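Local coordinates for 28 kDa product (Pseudomonas syringae pv. phaseolicola, PDB 1UKF), which is the mature 28 kDa product of a self-cleaving, papain-like cysteine protease effector, and interacts with the host protein PBS1 in infected plant cells, at residues 119-124 / 131-136. Numbering follows the deposited sequence.
Sequences KHLLSL and GHAIAC
Leu122 and Ile134 meet at the middle of an antiparallel beta hairpin, part of the central sheet of this papain-like fold. The arms of the hairpin are strand 119-126 and strand 130-139. With chi1 at 62°, CG1 of Ile134 lies between the backbone N and the carbonyl carbon, where it meets CB of Leu122 at 3.7 Å. The two side chains pass each other at a slant. CD1 of Ile134, one bond further, touches CD1 of Leu122. The same CD1 of Leu122 lies 4.0 Å from SG of Cys136, which also packs against CB of His120. SG stands oblique to the His120 ring. His120, Leu122, Leu124, His132, Ile134 and Cys136 share one face of the sheet. Val113 of helix 102-113 touches His120, Leu122 and Cys136 there.

The other face carries Leu121, Ser123, Ala133 and Ala135. CD1 of Leu121 reaches across to O of Ile134 at 3.5 Å and to CB of Ala133. Helix 18-27, which starts at the active-site residue Cys18, covers part of this face through Ser22, Trp25 and Leu26. Ser123 OG is hydrogen-bonded to Asn182 on the neighbouring strand 178-187.

Three hydrogen-bonded pairs join the backbones: His120 with Cys136, Leu122 with Ile134, and Leu124 with His132. The bond from Leu122 N to Ile134 O is nearly straight (178°). The return bond from His132 N to Leu124 O is weak.

His132 is the active-site histidine. The side chains of His132 and Leu124 run alongside each other in one direction. NE2 of His132 is hydrogen-bonded to Asp147 OD1, which helps fix the ring's rotation, and Cys18 touches the side chain. At the ring edge, near its plane, CD1 of Leu124 approaches CD2 of His132 to 4.1 Å.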
ATOM      1  N   LYS A 119       9.986   4.416  -0.906  1.00 10.38           N
ATOM      2  CA  LYS A 119       8.707   4.052  -1.499  1.00 10.96           C
ATOM      3  C   LYS A 119       8.406   2.629  -1.067  1.00 10.07           C
ATOM      4  O   LYS A 119       9.312   1.800  -0.983  1.00 10.32           O
ATOM      5  CB  LYS A 119       8.770   4.118  -3.026  1.00 12.25           C
ATOM      6  CG  LYS A 119       8.763   5.528  -3.580  1.00 13.73           C
ATOM      7  CD  LYS A 119       8.538   5.526  -5.083  1.00 18.87           C
ATOM      8  CE  LYS A 119       8.434   6.943  -5.631  1.00 22.41           C
ATOM      9  NZ  LYS A 119       9.720   7.675  -5.505  1.00 25.74           N
ATOM     10  N   HIS A 120       7.140   2.345  -0.786  1.00  8.84           N
ATOM     11  CA  HIS A 120       6.758   1.004  -0.361  1.00  9.81           C
ATOM     12  C   HIS A 120       5.408   0.563  -0.868  1.00  9.43           C
ATOM     13  O   HIS A 120       4.494   1.368  -1.050  1.00  9.31           O
ATOM     14  CB  HIS A 120       6.642   0.896   1.167  1.00  9.60           C
ATOM     15  CG  HIS A 120       7.932   1.031   1.905  1.00 10.08           C
ATOM     16  ND1 HIS A 120       8.627  -0.047   2.410  1.00 13.02           N
ATOM     17  CD2 HIS A 120       8.633   2.131   2.263  1.00  8.62           C
ATOM     18  CE1 HIS A 120       9.699   0.386   3.050  1.00 11.03           C
ATOM     19  NE2 HIS A 120       9.725   1.703   2.974  1.00 13.29           N
ATOM     20  N   LEU A 121       5.304  -0.739  -1.087  1.00  9.78           N
ATOM     21  CA  LEU A 121       4.033  -1.368  -1.396  1.00  9.72           C
ATOM     22  C   LEU A 121       3.870  -2.049  -0.035  1.00 10.64           C
ATOM     23  O   LEU A 121       4.821  -2.656   0.470  1.00 10.56           O
ATOM     24  CB  LEU A 121       4.148  -2.433  -2.492  1.00 11.28           C
ATOM     25  CG  LEU A 121       2.857  -3.237  -2.701  1.00 10.41           C
ATOM     26  CD1 LEU A 121       1.750  -2.340  -3.242  1.00 12.88           C
ATOM     27  CD2 LEU A 121       3.131  -4.377  -3.669  1.00 12.92           C
ATOM     28  N   LEU A 122       2.706  -1.921   0.587  1.00 10.32           N
ATOM     29  CA  LEU A 122       2.482  -2.539   1.886  1.00 11.67           C
ATOM     30  C   LEU A 122       1.292  -3.473   1.806  1.00 11.33           C
ATOM     31  O   LEU A 122       0.329  -3.203   1.092  1.00 13.26           O
ATOM     32  CB  LEU A 122       2.199  -1.478   2.954  1.00 10.12           C
ATOM     33  CG  LEU A 122       3.211  -0.351   3.172  1.00 11.02           C
ATOM     34  CD1 LEU A 122       2.655   0.638   4.180  1.00 12.42           C
ATOM     35  CD2 LEU A 122       4.534  -0.920   3.657  1.00 13.17           C
ATOM     36  N   SER A 123       1.354  -4.579   2.530  1.00 11.80           N
ATOM     37  CA  SER A 123       0.238  -5.506   2.535  1.00 12.76           C
ATOM     38  C   SER A 123      -0.293  -5.639   3.955  1.00 12.87           C
ATOM     39  O   SER A 123       0.472  -5.823   4.901  1.00 13.51           O
ATOM     40  CB  SER A 123       0.665  -6.873   1.982  1.00 14.03           C
ATOM     41  OG  SER A 123       1.797  -7.382   2.660  1.00 22.30           O
ATOM     42  N   LEU A 124      -1.607  -5.497   4.100  1.00 14.09           N
ATOM     43  CA  LEU A 124      -2.259  -5.626   5.397  1.00 14.77           C
ATOM     44  C   LEU A 124      -2.827  -7.031   5.453  1.00 15.30           C
ATOM     45  O   LEU A 124      -3.605  -7.424   4.584  1.00 16.97           O
ATOM     46  CB  LEU A 124      -3.390  -4.606   5.546  1.00 14.99           C
ATOM     47  CG  LEU A 124      -3.031  -3.131   5.358  1.00 17.25           C
ATOM     48  CD1 LEU A 124      -4.264  -2.272   5.592  1.00 18.81           C
ATOM     49  CD2 LEU A 124      -1.927  -2.743   6.323  1.00 18.25           C
ATOM     50  N   GLY A 131      -6.068 -10.364   2.540  1.00 23.10           N
ATOM     51  CA  GLY A 131      -5.041  -9.355   2.394  1.00 20.25           C
ATOM     52  C   GLY A 131      -5.551  -8.102   1.714  1.00 16.67           C
ATOM     53  O   GLY A 131      -6.618  -8.097   1.091  1.00 17.06           O
ATOM     54  N   HIS A 132      -4.780  -7.031   1.851  1.00 12.97           N
ATOM     55  CA  HIS A 132      -5.109  -5.748   1.247  1.00 11.21           C
ATOM     56  C   HIS A 132      -3.850  -4.910   1.064  1.00 13.28           C
ATOM     57  O   HIS A 132      -3.141  -4.602   2.025  1.00 15.46           O
ATOM     58  CB  HIS A 132      -6.103  -4.973   2.100  1.00 10.73           C
ATOM     59  CG  HIS A 132      -6.445  -3.633   1.532  1.00 10.16           C
ATOM     60  ND1 HIS A 132      -7.004  -3.484   0.280  1.00 11.44           N
ATOM     61  CD2 HIS A 132      -6.285  -2.383   2.026  1.00 10.29           C
ATOM     62  CE1 HIS A 132      -7.173  -2.199   0.030  1.00  9.97           C
ATOM     63  NE2 HIS A 132      -6.747  -1.509   1.072  1.00  9.86           N
ATOM     64  N   ALA A 133      -3.599  -4.517  -0.174  1.00  9.95           N
ATOM     65  CA  ALA A 133      -2.413  -3.750  -0.503  1.00  9.34           C
ATOM     66  C   ALA A 133      -2.641  -2.249  -0.549  1.00  8.98           C
ATOM     67  O   ALA A 133      -3.676  -1.779  -1.023  1.00  9.93           O
ATOM     68  CB  ALA A 133      -1.866  -4.225  -1.836  1.00 10.90           C
ATOM     69  N   ILE A 134      -1.666  -1.509  -0.034  1.00  8.18           N
ATOM     70  CA  ILE A 134      -1.683  -0.054  -0.046  1.00  8.59           C
ATOM     71  C   ILE A 134      -0.265   0.366  -0.424  1.00  7.41           C
ATOM     72  O   ILE A 134       0.625  -0.476  -0.558  1.00  7.77           O
ATOM     73  CB  ILE A 134      -2.078   0.545   1.333  1.00  8.82           C
ATOM     74  CG1 ILE A 134      -1.064   0.158   2.413  1.00  9.78           C
ATOM     75  CG2 ILE A 134      -3.478   0.073   1.708  1.00 10.03           C
ATOM     76  CD1 ILE A 134      -1.344   0.776   3.773  1.00 11.68           C
ATOM     77  N   ALA A 135      -0.041   1.659  -0.614  1.00  8.19           N
ATOM     78  CA  ALA A 135       1.288   2.123  -0.988  1.00  8.35           C
ATOM     79  C   ALA A 135       1.608   3.453  -0.340  1.00  8.08           C
ATOM     80  O   ALA A 135       0.722   4.174   0.112  1.00  8.61           O
ATOM     81  CB  ALA A 135       1.394   2.245  -2.512  1.00  9.63           C
ATOM     82  N   CYS A 136       2.888   3.781  -0.289  1.00  8.02           N
ATOM     83  CA  CYS A 136       3.295   5.051   0.282  1.00  9.41           C
ATOM     84  C   CYS A 136       4.615   5.505  -0.316  1.00  9.35           C
ATOM     85  O   CYS A 136       5.401   4.700  -0.819  1.00  9.79           O
ATOM     86  CB  CYS A 136       3.386   4.971   1.815  1.00  9.40           C
ATOM     87  SG  CYS A 136       4.536   3.752   2.484  1.00 10.18           S
TER